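PDB 4XLG: structure-specific endonuclease subunit SLX1, which probably serves as the catalytic subunit of the SLX1-SLX4 endonuclease, cutting branched DNA close to junctions with single-stranded DNA during repair and recombination. Local coordinates for residues Q5-F10 / D290-S295; Y14-I19 / W60-I65; I27-N32 / A74-Q79; D127-F132 / N158-L163. The protein carries 1 engineered substitution. All blocks are in the same frame, centred on the assembly; numbering follows the deposited sequence.

Interaction 1 of 4, residues Q5-F10 / D290-S295; sequences QQIPDF and DVIYYS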
loop_
_atom_site.group_PDB
_atom_site.type_symbol
_atom_site.label_atom_id
_atom_site.label_comp_id
_atom_site.label_asym_id
_atom_site.label_seq_id
_atom_site.Cartn_x
_atom_site.Cartn_y
_atom_site.Cartn_z
ATOM N N GLN B 5 -0.067 -3.167 -14.621
ATOM C CA GLN B 5 0.752 -4.023 -13.773
ATOM C C GLN B 5 -0.078 -4.374 -12.553
ATOM O O GLN B 5 -0.873 -3.579 -12.058
ATOM C CB GLN B 5 2.080 -3.366 -13.392
ATOM C CG GLN B 5 1.970 -2.151 -12.511
ATOM C CD GLN B 5 3.340 -1.513 -12.194
ATOM O OE1 GLN B 5 4.168 -1.280 -13.086
ATOM N NE2 GLN B 5 3.542 -1.181 -10.938
ATOM N N GLN B 6 0.083 -5.590 -12.072
ATOM C CA GLN B 6 -0.647 -5.990 -10.868
ATOM C C GLN B 6 -0.148 -5.264 -9.637
ATOM O O GLN B 6 1.027 -4.851 -9.545
ATOM C CB GLN B 6 -0.547 -7.517 -10.666
ATOM C CG GLN B 6 0.606 -7.999 -9.844
ATOM C CD GLN B 6 0.376 -9.419 -9.270
ATOM O OE1 GLN B 6 0.244 -10.390 -10.053
ATOM N NE2 GLN B 6 0.276 -9.544 -7.907
ATOM N N ILE B 7 -1.049 -5.097 -8.670
ATOM C CA ILE B 7 -0.690 -4.698 -7.321
ATOM C C ILE B 7 0.055 -5.892 -6.672
ATOM O O ILE B 7 -0.348 -7.026 -6.870
ATOM C CB ILE B 7 -1.934 -4.357 -6.516
ATOM C CG1 ILE B 7 -2.568 -3.065 -7.145
ATOM C CG2 ILE B 7 -1.612 -4.187 -5.013
ATOM C CD1 ILE B 7 -3.561 -2.395 -6.234
ATOM N N PRO B 8 1.186 -5.642 -6.004
ATOM C CA PRO B 8 1.959 -6.765 -5.420
ATOM C C PRO B 8 1.149 -7.588 -4.470
ATOM O O PRO B 8 0.307 -7.060 -3.714
ATOM C CB PRO B 8 3.091 -6.077 -4.601
ATOM C CG PRO B 8 3.277 -4.733 -5.366
ATOM C CD PRO B 8 1.833 -4.329 -5.801
ATOM N N ASP B 9 1.394 -8.899 -4.509
ATOM C CA ASP B 9 0.825 -9.768 -3.485
ATOM C C ASP B 9 1.244 -9.309 -2.103
ATOM O O ASP B 9 0.467 -9.364 -1.169
ATOM C CB ASP B 9 1.281 -11.241 -3.713
ATOM C CG ASP B 9 0.862 -11.755 -5.086
ATOM O OD1 ASP B 9 -0.160 -11.270 -5.671
ATOM O OD2 ASP B 9 1.565 -12.603 -5.638
ATOM N N PHE B 10 2.515 -8.956 -1.967
ATOM C CA PHE B 10 3.030 -8.404 -0.730
ATOM C C PHE B 10 4.139 -7.435 -1.038
ATOM O O PHE B 10 5.040 -7.757 -1.805
ATOM C CB PHE B 10 3.582 -9.537 0.192
ATOM C CG PHE B 10 3.987 -9.019 1.580
ATOM C CD1 PHE B 10 5.245 -8.449 1.816
ATOM C CD2 PHE B 10 3.048 -9.043 2.590
ATOM C CE1 PHE B 10 5.584 -7.904 3.116
ATOM C CE2 PHE B 10 3.370 -8.544 3.914
ATOM C CZ PHE B 10 4.635 -7.981 4.158
ATOM N N ASP B 290 -7.378 -2.860 -2.093
ATOM C CA ASP B 290 -7.681 -4.283 -2.128
ATOM C C ASP B 290 -8.643 -4.593 -3.292
ATOM O O ASP B 290 -8.504 -5.611 -3.947
ATOM C CB ASP B 290 -8.313 -4.769 -0.822
ATOM C CG ASP B 290 -7.298 -4.926 0.302
ATOM O OD1 ASP B 290 -6.072 -4.914 0.045
ATOM O OD2 ASP B 290 -7.731 -5.035 1.455
ATOM N N VAL B 291 -9.628 -3.713 -3.511
ATOM C CA VAL B 291 -10.539 -3.897 -4.643
ATOM C C VAL B 291 -9.751 -3.966 -5.952
ATOM O O VAL B 291 -9.969 -4.863 -6.798
ATOM C CB VAL B 291 -11.591 -2.744 -4.702
ATOM C CG1 VAL B 291 -12.469 -2.886 -5.951
ATOM C CG2 VAL B 291 -12.469 -2.805 -3.452
ATOM N N ILE B 292 -8.797 -3.049 -6.114
ATOM C CA ILE B 292 -7.979 -3.041 -7.314
ATOM C C ILE B 292 -7.059 -4.246 -7.399
ATOM O O ILE B 292 -6.828 -4.818 -8.500
ATOM C CB ILE B 292 -7.121 -1.758 -7.360
ATOM C CG1 ILE B 292 -8.050 -0.487 -7.434
ATOM C CG2 ILE B 292 -6.220 -1.771 -8.594
ATOM C CD1 ILE B 292 -9.096 -0.494 -8.653
ATOM N N TYR B 293 -6.510 -4.632 -6.248
ATOM C CA TYR B 293 -5.631 -5.816 -6.218
ATOM C C TYR B 293 -6.340 -7.021 -6.857
ATOM O O TYR B 293 -5.836 -7.634 -7.796
ATOM C CB TYR B 293 -5.198 -6.184 -4.798
ATOM C CG TYR B 293 -4.509 -7.545 -4.757
ATOM C CD1 TYR B 293 -3.157 -7.675 -5.139
ATOM C CD2 TYR B 293 -5.233 -8.699 -4.409
ATOM C CE1 TYR B 293 -2.528 -8.962 -5.180
ATOM C CE2 TYR B 293 -4.627 -9.985 -4.435
ATOM C CZ TYR B 293 -3.274 -10.092 -4.824
ATOM O OH TYR B 293 -2.684 -11.293 -4.837
ATOM N N TYR B 294 -7.542 -7.313 -6.388
ATOM C CA TYR B 294 -8.196 -8.499 -6.914
ATOM C C TYR B 294 -8.676 -8.274 -8.357
ATOM O O TYR B 294 -8.644 -9.194 -9.183
ATOM C CB TYR B 294 -9.366 -8.889 -6.015
ATOM C CG TYR B 294 -8.879 -9.437 -4.687
ATOM C CD1 TYR B 294 -8.274 -10.701 -4.620
ATOM C CD2 TYR B 294 -8.995 -8.684 -3.521
ATOM C CE1 TYR B 294 -7.787 -11.211 -3.404
ATOM C CE2 TYR B 294 -8.532 -9.182 -2.294
ATOM C CZ TYR B 294 -7.902 -10.428 -2.246
ATOM O OH TYR B 294 -7.461 -10.952 -1.042
ATOM N N SER B 295 -9.132 -7.054 -8.629
ATOM C CA SER B 295 -9.666 -6.719 -9.933
ATOM C C SER B 295 -8.645 -6.983 -11.021
ATOM O O SER B 295 -8.902 -7.683 -12.006
ATOM C CB SER B 295 -10.115 -5.229 -9.970
ATOM O OG SER B 295 -10.849 -5.045 -11.173
HETATM O O HOH W 1 -3.189 -7.092 -8.575
#
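Y293 holds CG anti to its backbone N (chi1 169°), and D9 has CG anti to its carbonyl carbon; the two CG atoms are thus set so that ring and carboxylate extend towards each other. The two groups meet with their planes 80° apart. Y293 OH donates to D9 OD1 at 2.7 Å. The hydroxyl comes in from above the carboxylate plane, 42° out of it. From the opposite face the same oxygen takes a second bond, Q6 NE2 to D9 OD1 at 2.9 Å, and the Q6 amide also gives a hydrogen to I7 O (2.8 Å from NE2). I7 O itself sits at the edge of the Y293 ring, 3.4 Å from CD1. Lower on the tyrosine, I7 CB lies 3.8 Å from Y293 CD1, while the far end of the isoleucine, CD1, rests on I292 CG2 at 3.6 Å. A water ties the backbones together: it donates to Y293 O at 2.8 Å and accepts weakly from I7 N. The contact joins the loop leading into strand 12-18 to helix 288-299 in the C-terminal, zinc-binding part of the protein. K201 of the long helix 176-213 makes a cation-pi contact with Y293, and the phenol is thereby held at both its ring and its hydroxyl. With two donors on OD1, the D9 carboxylate is probably stabilised in its charged form.

Interaction 2 of 4, residues Y14-I19 / W60-I65; sequences YLLQSI and WEMVAI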
loop_
_atom_site.group_PDB
_atom_site.type_symbol
_atom_site.label_atom_id
_atom_site.label_comp_id
_atom_site.label_asym_id
_atom_site.label_seq_id
_atom_site.Cartn_x
_atom_site.Cartn_y
_atom_site.Cartn_z
ATOM N N TYR B 14 9.962 -2.106 6.070
ATOM C CA TYR B 14 10.232 -2.683 7.390
ATOM C C TYR B 14 11.208 -1.862 8.169
ATOM O O TYR B 14 12.045 -1.124 7.629
ATOM C CB TYR B 14 10.771 -4.131 7.274
ATOM C CG TYR B 14 12.021 -4.250 6.357
ATOM C CD1 TYR B 14 13.322 -4.087 6.871
ATOM C CD2 TYR B 14 11.869 -4.503 4.958
ATOM C CE1 TYR B 14 14.446 -4.200 6.044
ATOM C CE2 TYR B 14 12.995 -4.656 4.118
ATOM C CZ TYR B 14 14.290 -4.484 4.707
ATOM O OH TYR B 14 15.375 -4.587 3.900
ATOM N N LEU B 15 11.069 -2.000 9.497
ATOM C CA LEU B 15 12.037 -1.395 10.423
ATOM C C LEU B 15 12.744 -2.522 11.191
ATOM O O LEU B 15 12.069 -3.393 11.778
ATOM C CB LEU B 15 11.302 -0.466 11.403
ATOM C CG LEU B 15 12.176 0.127 12.530
ATOM C CD1 LEU B 15 13.279 1.052 11.952
ATOM C CD2 LEU B 15 11.285 0.857 13.571
ATOM N N LEU B 16 14.073 -2.524 11.129
ATOM C CA LEU B 16 14.882 -3.501 11.880
ATOM C C LEU B 16 15.490 -2.771 13.055
ATOM O O LEU B 16 15.820 -1.603 12.955
ATOM C CB LEU B 16 16.036 -4.075 11.043
ATOM C CG LEU B 16 15.683 -4.628 9.654
ATOM C CD1 LEU B 16 17.045 -5.178 9.018
ATOM C CD2 LEU B 16 14.568 -5.727 9.804
ATOM N N GLN B 17 15.634 -3.494 14.155
ATOM C CA GLN B 17 16.371 -3.008 15.303
ATOM C C GLN B 17 17.383 -4.078 15.663
ATOM O O GLN B 17 17.016 -5.220 15.866
ATOM C CB GLN B 17 15.416 -2.758 16.471
ATOM C CG GLN B 17 16.182 -2.204 17.746
ATOM C CD GLN B 17 15.212 -1.914 18.909
ATOM O OE1 GLN B 17 14.030 -2.302 18.872
ATOM N NE2 GLN B 17 15.717 -1.253 19.926
ATOM N N SER B 18 18.659 -3.714 15.745
ATOM C CA SER B 18 19.667 -4.727 16.100
ATOM C C SER B 18 19.347 -5.351 17.464
ATOM O O SER B 18 18.990 -4.642 18.453
ATOM C CB SER B 18 21.070 -4.073 16.104
ATOM O OG SER B 18 22.025 -4.998 16.650
ATOM N N ILE B 19 19.490 -6.675 17.573
ATOM C CA ILE B 19 19.194 -7.269 18.890
ATOM C C ILE B 19 20.226 -6.902 19.938
ATOM O O ILE B 19 19.881 -6.528 21.059
ATOM C CB ILE B 19 19.040 -8.824 18.726
ATOM C CG1 ILE B 19 17.784 -9.035 17.860
ATOM C CG2 ILE B 19 18.890 -9.548 20.093
ATOM C CD1 ILE B 19 17.764 -10.489 17.197
ATOM N N TRP B 60 19.558 -8.881 13.328
ATOM C CA TRP B 60 18.537 -7.857 13.443
ATOM C C TRP B 60 17.223 -8.491 13.842
ATOM O O TRP B 60 16.886 -9.577 13.361
ATOM C CB TRP B 60 18.329 -7.183 12.073
ATOM C CG TRP B 60 19.485 -6.445 11.527
ATOM C CD1 TRP B 60 20.417 -6.921 10.617
ATOM C CD2 TRP B 60 19.792 -5.075 11.742
ATOM N NE1 TRP B 60 21.292 -5.907 10.280
ATOM C CE2 TRP B 60 20.915 -4.762 10.938
ATOM C CE3 TRP B 60 19.214 -4.072 12.533
ATOM C CZ2 TRP B 60 21.480 -3.477 10.895
ATOM C CZ3 TRP B 60 19.770 -2.779 12.495
ATOM C CH2 TRP B 60 20.890 -2.492 11.689
ATOM N N GLU B 61 16.409 -7.758 14.598
ATOM C CA GLU B 61 14.992 -8.124 14.808
ATOM C C GLU B 61 14.119 -7.265 13.882
ATOM O O GLU B 61 14.307 -6.051 13.841
ATOM C CB GLU B 61 14.580 -7.834 16.298
ATOM C CG GLU B 61 13.089 -8.144 16.578
ATOM C CD GLU B 61 12.638 -7.621 17.947
ATOM O OE1 GLU B 61 13.392 -6.863 18.602
ATOM O OE2 GLU B 61 11.504 -7.982 18.366
ATOM N N MET B 62 13.220 -7.877 13.094
ATOM C CA MET B 62 12.283 -7.032 12.339
ATOM C C MET B 62 11.173 -6.642 13.308
ATOM O O MET B 62 10.381 -7.478 13.695
ATOM C CB MET B 62 11.735 -7.785 11.108
ATOM C CG MET B 62 10.793 -6.852 10.266
ATOM S SD MET B 62 10.242 -7.700 8.754
ATOM C CE MET B 62 11.786 -7.772 7.846
ATOM N N VAL B 63 11.094 -5.364 13.696
ATOM C CA VAL B 63 10.129 -5.048 14.733
ATOM C C VAL B 63 8.772 -4.591 14.205
ATOM O O VAL B 63 7.749 -4.671 14.922
ATOM C CB VAL B 63 10.694 -3.951 15.715
ATOM C CG1 VAL B 63 11.935 -4.543 16.479
ATOM C CG2 VAL B 63 11.074 -2.613 15.017
ATOM N N ALA B 64 8.759 -4.088 12.969
ATOM C CA ALA B 64 7.500 -3.590 12.376
ATOM C C ALA B 64 7.601 -3.645 10.870
ATOM O O ALA B 64 8.697 -3.570 10.308
ATOM C CB ALA B 64 7.187 -2.134 12.818
ATOM N N ILE B 65 6.449 -3.747 10.213
ATOM C CA ILE B 65 6.470 -3.627 8.759
ATOM C C ILE B 65 5.129 -2.961 8.360
ATOM O O ILE B 65 4.085 -3.247 8.961
ATOM C CB ILE B 65 6.691 -5.000 8.052
ATOM C CG1 ILE B 65 6.895 -4.798 6.521
ATOM C CG2 ILE B 65 5.523 -6.022 8.353
ATOM C CD1 ILE B 65 7.489 -6.151 5.910
HETATM O O HOH W 2 12.845 -4.585 20.017
HETATM O O HOH W 3 15.915 -5.822 18.796
#
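Strands 14-18 and 60-65 pair antiparallel, with Q17 and E61 bonded both ways (N to O 2.9 Å in each direction), but a classic beta bulge sets V63 and A64 together against L15: V63 N donates to L15 O at 2.9 Å and L15 N to A64 O at 3.0 Å. On the face carrying Y14, L16 and M62, one methyl of L16 lies over the W60 indole, CD1 3.9 Å from the centroid of the five-membered ring and 21° off its normal, a CH-pi contact. The other methyl, CD2, reaches M62 CB at 3.7 Å. M62 turns at chi3 (-69°) and sets CE against Y14 CB at 3.8 Å, an apolar contact; its SD lies obliquely to the Y14 ring, a Met-aromatic contact. H40 and R36 hold the Y14 hydroxyl. On the other face L15 packs on V63, and a water donates to Q17 OE1 (2.8 Å) and to E61 OE1 (2.7 Å). Q17 NE2 bonds R22 O. The pair joins the first strand of the GIY-YIG domain, 12-18, to strand 60-67. At the Q17-E61 end, E61 OE2 accepts from N134 ND2, so water and an amide satisfy the carboxylate, consistent with a buried charge.

Interaction 3 of 4, residues I27-N32 / A74-Q79; sequences IGSTPN and AALQFQ. Engineered in segment 74-79: Q79 (natural residue Glu).
S29 and Q79 meet through their polar ends. The serine hydroxyl occupies the crowded position between its backbone N and carbonyl carbon (chi1 57°), and OG donates to Q79 OE1 at 2.7 Å, arriving nearly along the C=O axis of the amide. Q79 is an engineered residue, glutamate in the natural protein. Its CG is anti to the backbone N (chi1 -179°) and the chain continues extended, carrying the amide across from the helix to the strand. On the way it passes I27: the two side chains slide by one another in opposite directions, with I27 CG2 3.9 Å from Q79 CG. The amide carbon then lies against the backbone, Q79 CD 3.8 Å from G28 CA. S29 N is 3.3 Å from Q79 OE1, at too poor an angle to bond. The far side of the amide is fixed within the helix, where NE2 bonds Q83 OE1. Beside the polar pair, L76 brings CD2 to 3.4 Å from S29 OG, and A75 faces the serine with its CB 4.4 Å from S29 CB. Strand 27-30 and helix 74-79 run antiparallel, their axes 8.1 Å apart at closest. I27 and G28 close the YIG half of the signature that names the GIY-YIG domain. At the end of the strand, T30 OG1 accepts from N32 N at 2.9 Å in an ST turn, and N32 caps helix 33-41. With OE1 accepting the serine hydrogen bond and NE2 donating to Q83, the rotation of the Q79 amide is settled.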
loop_
_atom_site.group_PDB
_atom_site.type_symbol
_atom_site.label_atom_id
_atom_site.label_comp_id
_atom_site.label_asym_id
_atom_site.label_seq_id
_atom_site.Cartn_x
_atom_site.Cartn_y
_atom_site.Cartn_z
ATOM N N ILE B 27 16.068 0.698 7.790
ATOM C CA ILE B 27 14.758 0.695 7.111
ATOM C C ILE B 27 14.910 0.229 5.668
ATOM O O ILE B 27 15.831 0.717 4.957
ATOM C CB ILE B 27 14.166 2.139 7.111
ATOM C CG1 ILE B 27 13.753 2.505 8.547
ATOM C CG2 ILE B 27 12.900 2.252 6.145
ATOM C CD1 ILE B 27 13.563 4.066 8.698
ATOM N N GLY B 28 14.040 -0.681 5.198
ATOM C CA GLY B 28 14.125 -1.033 3.768
ATOM C C GLY B 28 12.752 -1.443 3.271
ATOM O O GLY B 28 11.761 -1.276 3.977
ATOM N N SER B 29 12.675 -1.935 2.029
ATOM C CA SER B 29 11.383 -2.371 1.508
ATOM C C SER B 29 11.613 -3.650 0.744
ATOM O O SER B 29 12.718 -3.881 0.219
ATOM C CB SER B 29 10.735 -1.299 0.588
ATOM O OG SER B 29 11.576 -0.952 -0.503
ATOM N N THR B 30 10.577 -4.482 0.686
ATOM C CA THR B 30 10.756 -5.813 0.077
ATOM C C THR B 30 9.422 -6.477 -0.291
ATOM O O THR B 30 8.444 -6.300 0.415
ATOM C CB THR B 30 11.521 -6.797 1.077
ATOM O OG1 THR B 30 11.760 -8.059 0.431
ATOM C CG2 THR B 30 10.742 -7.003 2.395
ATOM N N PRO B 31 9.459 -7.342 -1.297
ATOM C CA PRO B 31 8.279 -8.194 -1.564
ATOM C C PRO B 31 8.316 -9.504 -0.741
ATOM O O PRO B 31 7.345 -10.262 -0.803
ATOM C CB PRO B 31 8.406 -8.515 -3.074
ATOM C CG PRO B 31 9.898 -8.599 -3.283
ATOM C CD PRO B 31 10.474 -7.429 -2.378
ATOM N N ASN B 32 9.425 -9.797 -0.043
ATOM C CA ASN B 32 9.546 -11.035 0.714
ATOM C C ASN B 32 10.403 -10.731 1.948
ATOM O O ASN B 32 11.626 -10.798 1.884
ATOM C CB ASN B 32 10.181 -12.166 -0.111
ATOM C CG ASN B 32 10.270 -13.480 0.654
ATOM O OD1 ASN B 32 10.232 -13.504 1.890
ATOM N ND2 ASN B 32 10.422 -14.568 -0.074
ATOM N N ALA B 74 5.419 2.858 -5.001
ATOM C CA ALA B 74 4.828 3.472 -3.783
ATOM C C ALA B 74 5.543 3.070 -2.511
ATOM O O ALA B 74 5.718 3.897 -1.608
ATOM C CB ALA B 74 3.319 3.104 -3.659
ATOM N N ALA B 75 5.927 1.790 -2.392
ATOM C CA ALA B 75 6.669 1.337 -1.200
ATOM C C ALA B 75 7.991 2.092 -1.101
ATOM O O ALA B 75 8.439 2.468 -0.032
ATOM C CB ALA B 75 6.948 -0.196 -1.284
ATOM N N LEU B 76 8.669 2.246 -2.238
ATOM C CA LEU B 76 9.969 2.961 -2.206
ATOM C C LEU B 76 9.776 4.432 -1.835
ATOM O O LEU B 76 10.597 5.043 -1.150
ATOM C CB LEU B 76 10.649 2.891 -3.593
ATOM C CG LEU B 76 11.189 1.491 -3.922
ATOM C CD1 LEU B 76 11.581 1.344 -5.419
ATOM C CD2 LEU B 76 12.355 1.169 -2.985
ATOM N N GLN B 77 8.712 5.035 -2.341
ATOM C CA GLN B 77 8.404 6.410 -1.925
ATOM C C GLN B 77 8.255 6.515 -0.415
ATOM O O GLN B 77 8.787 7.465 0.193
ATOM C CB GLN B 77 7.129 6.933 -2.596
ATOM C CG GLN B 77 7.292 7.105 -4.085
ATOM C CD GLN B 77 5.964 7.414 -4.740
ATOM O OE1 GLN B 77 5.034 6.618 -4.687
ATOM N NE2 GLN B 77 5.859 8.600 -5.312
ATOM N N PHE B 78 7.522 5.574 0.168
ATOM C CA PHE B 78 7.349 5.546 1.639
ATOM C C PHE B 78 8.675 5.311 2.322
ATOM O O PHE B 78 9.059 6.016 3.255
ATOM C CB PHE B 78 6.356 4.433 2.016
ATOM C CG PHE B 78 5.897 4.494 3.423
ATOM C CD1 PHE B 78 6.633 3.880 4.427
ATOM C CD2 PHE B 78 4.692 5.085 3.737
ATOM C CE1 PHE B 78 6.173 3.887 5.752
ATOM C CE2 PHE B 78 4.230 5.107 5.050
ATOM C CZ PHE B 78 4.981 4.508 6.069
ATOM N N GLN B 79 9.400 4.320 1.827
ATOM C CA GLN B 79 10.712 4.013 2.436
ATOM C C GLN B 79 11.644 5.224 2.433
ATOM O O GLN B 79 12.279 5.547 3.438
ATOM C CB GLN B 79 11.383 2.872 1.660
ATOM C CG GLN B 79 12.782 2.489 2.294
ATOM C CD GLN B 79 13.629 1.815 1.292
ATOM O OE1 GLN B 79 13.160 0.961 0.566
ATOM N NE2 GLN B 79 14.877 2.236 1.183
#

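Interaction 4 of 4, residues D127-F132 / N158-L163; sequences DLTLHF and NYTVSL
F132 turns the edge of its ring to V161, CE2 3.9 Å from CG1, on the tightly packed side of this strand pair. Buried L130 stands on the same face, which is covered by helix 135-143, with W141 touching L130, F132 and V161. The backbones are firmly joined by a parallel set of bonds, from T160 N to L128 O (2.9 Å), L130 N to T160 O (2.7 Å), S162 N to L130 O and F132 N to S162 O. Strand 129-132, helix 135-143 and strand 160-168 thus make a beta-alpha-beta crossover, the second strand being the outermost of the sheet within this chain. The opposite face, with T129, T160, H131 and S162, is more polar. H131 has CG anti to its backbone N (chi1 -180°), and its ring meets S162 OG edge-on, in plane, ND1 to OG 2.9 Å; either atom could be the donor. NE2 of the same ring bonds S164 OG, which fixes the imidazole at both nitrogens. T129 and T160 lie side by side, pointing the same way, with OG1 of T129 3.7 Å from CB of T160. The solvent side lies at the two ends. At one, exposed L163 lays CD1 against F132 CB at 3.7 Å, a contact at the outer edge; at the other, exposed N158 crosses buried D127 at about a right angle, and its ND2 donates to D127 OD1 at 2.9 Å, angle 156°.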
loop_
_atom_site.group_PDB
_atom_site.type_symbol
_atom_site.label_atom_id
_atom_site.label_comp_id
_atom_site.label_asym_id
_atom_site.label_seq_id
_atom_site.Cartn_x
_atom_site.Cartn_y
_atom_site.Cartn_z
ATOM N N ASP B 127 -4.673 2.882 2.254
ATOM C CA ASP B 127 -5.222 2.090 3.397
ATOM C C ASP B 127 -4.220 1.023 3.851
ATOM O O ASP B 127 -4.538 -0.191 3.934
ATOM C CB ASP B 127 -6.552 1.400 3.035
ATOM C CG ASP B 127 -7.693 2.397 2.833
ATOM O OD1 ASP B 127 -7.691 3.483 3.470
ATOM O OD2 ASP B 127 -8.568 2.114 1.992
ATOM N N LEU B 128 -2.998 1.476 4.159
ATOM C CA LEU B 128 -1.902 0.576 4.518
ATOM C C LEU B 128 -2.147 -0.134 5.836
ATOM O O LEU B 128 -3.001 0.269 6.645
ATOM C CB LEU B 128 -0.580 1.374 4.592
ATOM C CG LEU B 128 -0.264 2.048 3.224
ATOM C CD1 LEU B 128 0.838 3.052 3.417
ATOM C CD2 LEU B 128 0.172 0.915 2.193
ATOM N N THR B 129 -1.369 -1.192 6.057
ATOM C CA THR B 129 -1.424 -1.891 7.329
ATOM C C THR B 129 -0.090 -1.730 8.035
ATOM O O THR B 129 0.959 -2.035 7.445
ATOM C CB THR B 129 -1.733 -3.401 7.134
ATOM O OG1 THR B 129 -3.081 -3.523 6.628
ATOM C CG2 THR B 129 -1.606 -4.214 8.482
ATOM N N LEU B 130 -0.136 -1.283 9.293
ATOM C CA LEU B 130 1.073 -1.189 10.122
ATOM C C LEU B 130 1.065 -2.422 11.063
ATOM O O LEU B 130 0.177 -2.556 11.903
ATOM C CB LEU B 130 1.058 0.133 10.927
ATOM C CG LEU B 130 2.048 0.200 12.102
ATOM C CD1 LEU B 130 3.494 0.030 11.601
ATOM C CD2 LEU B 130 1.791 1.558 12.794
ATOM N N HIS B 131 2.063 -3.292 10.927
ATOM C CA HIS B 131 2.085 -4.532 11.707
ATOM C C HIS B 131 3.308 -4.540 12.627
ATOM O O HIS B 131 4.439 -4.355 12.126
ATOM C CB HIS B 131 2.201 -5.762 10.796
ATOM C CG HIS B 131 2.223 -7.043 11.584
ATOM N ND1 HIS B 131 1.074 -7.660 12.039
ATOM C CD2 HIS B 131 3.264 -7.764 12.094
ATOM C CE1 HIS B 131 1.394 -8.711 12.775
ATOM N NE2 HIS B 131 2.718 -8.808 12.805
ATOM N N PHE B 132 3.092 -4.799 13.923
ATOM C CA PHE B 132 4.212 -4.961 14.880
ATOM C C PHE B 132 4.511 -6.412 15.218
ATOM O O PHE B 132 3.593 -7.201 15.463
ATOM C CB PHE B 132 3.884 -4.214 16.205
ATOM C CG PHE B 132 3.836 -2.746 16.005
ATOM C CD1 PHE B 132 5.035 -2.018 16.000
ATOM C CD2 PHE B 132 2.634 -2.086 15.786
ATOM C CE1 PHE B 132 5.041 -0.621 15.790
ATOM C CE2 PHE B 132 2.601 -0.666 15.615
ATOM C CZ PHE B 132 3.811 0.070 15.596
ATOM N N ASN B 158 -7.909 5.376 8.818
ATOM C CA ASN B 158 -8.180 4.489 7.668
ATOM C C ASN B 158 -7.113 3.370 7.486
ATOM O O ASN B 158 -7.371 2.322 6.841
ATOM C CB ASN B 158 -8.265 5.301 6.384
ATOM C CG ASN B 158 -6.944 5.960 6.051
ATOM O OD1 ASN B 158 -6.349 6.655 6.896
ATOM N ND2 ASN B 158 -6.447 5.705 4.852
ATOM N N TYR B 159 -5.918 3.602 8.022
ATOM C CA TYR B 159 -4.910 2.540 8.020
ATOM C C TYR B 159 -5.275 1.525 9.117
ATOM O O TYR B 159 -6.102 1.818 9.975
ATOM C CB TYR B 159 -3.493 3.105 8.213
ATOM C CG TYR B 159 -3.299 3.870 9.494
ATOM C CD1 TYR B 159 -3.439 5.265 9.512
ATOM C CD2 TYR B 159 -2.958 3.218 10.675
ATOM C CE1 TYR B 159 -3.268 5.979 10.695
ATOM C CE2 TYR B 159 -2.774 3.929 11.855
ATOM C CZ TYR B 159 -2.941 5.302 11.856
ATOM O OH TYR B 159 -2.765 6.009 13.023
ATOM N N THR B 160 -4.733 0.311 9.021
ATOM C CA THR B 160 -4.971 -0.782 9.969
ATOM C C THR B 160 -3.710 -0.979 10.820
ATOM O O THR B 160 -2.597 -0.827 10.310
ATOM C CB THR B 160 -5.311 -2.098 9.210
ATOM O OG1 THR B 160 -6.511 -1.874 8.501
ATOM C CG2 THR B 160 -5.535 -3.307 10.172
ATOM N N VAL B 161 -3.888 -1.281 12.107
ATOM C CA VAL B 161 -2.729 -1.612 12.979
ATOM C C VAL B 161 -2.915 -3.021 13.520
ATOM O O VAL B 161 -4.019 -3.359 14.002
ATOM C CB VAL B 161 -2.561 -0.597 14.161
ATOM C CG1 VAL B 161 -1.265 -0.936 14.917
ATOM C CG2 VAL B 161 -2.448 0.797 13.582
ATOM N N SER B 162 -1.870 -3.850 13.446
ATOM C CA SER B 162 -1.992 -5.206 13.960
ATOM C C SER B 162 -0.735 -5.560 14.749
ATOM O O SER B 162 0.304 -4.901 14.623
ATOM C CB SER B 162 -2.256 -6.220 12.828
ATOM O OG SER B 162 -1.297 -6.089 11.785
ATOM N N LEU B 163 -0.873 -6.608 15.561
ATOM C CA LEU B 163 0.221 -7.050 16.446
ATOM C C LEU B 163 0.266 -8.565 16.388
ATOM O O LEU B 163 -0.790 -9.230 16.521
ATOM C CB LEU B 163 -0.015 -6.575 17.898
ATOM C CG LEU B 163 0.983 -7.121 18.940
ATOM C CD1 LEU B 163 2.351 -6.467 18.767
ATOM C CD2 LEU B 163 0.423 -6.841 20.390
#

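How the interactions relate
Interactions 2, 3 and 4 all reach one mixed sheet, ordered 25-30, 12-18, 60-67, 129-132, 160-168. Interactions 2 and 3 lie within the GIY-YIG range, their centres 14 Å apart; their segments alternate along the chain, and Y14 N probably bonds G28 O across neighbouring strands. Interaction 4 comes later in sequence and prolongs the sheet past strand 60-67, where I65 O probably accepts from H131 N. Interaction 1 brackets all three, bringing the N-terminal segment against the C-terminal helix 288-299. Its centre is 26 Å from that of interaction 2, yet F10 packs on I65. Interaction 1 thus helps join the nuclease sheet to the zinc-binding part, alongside helix 176-213.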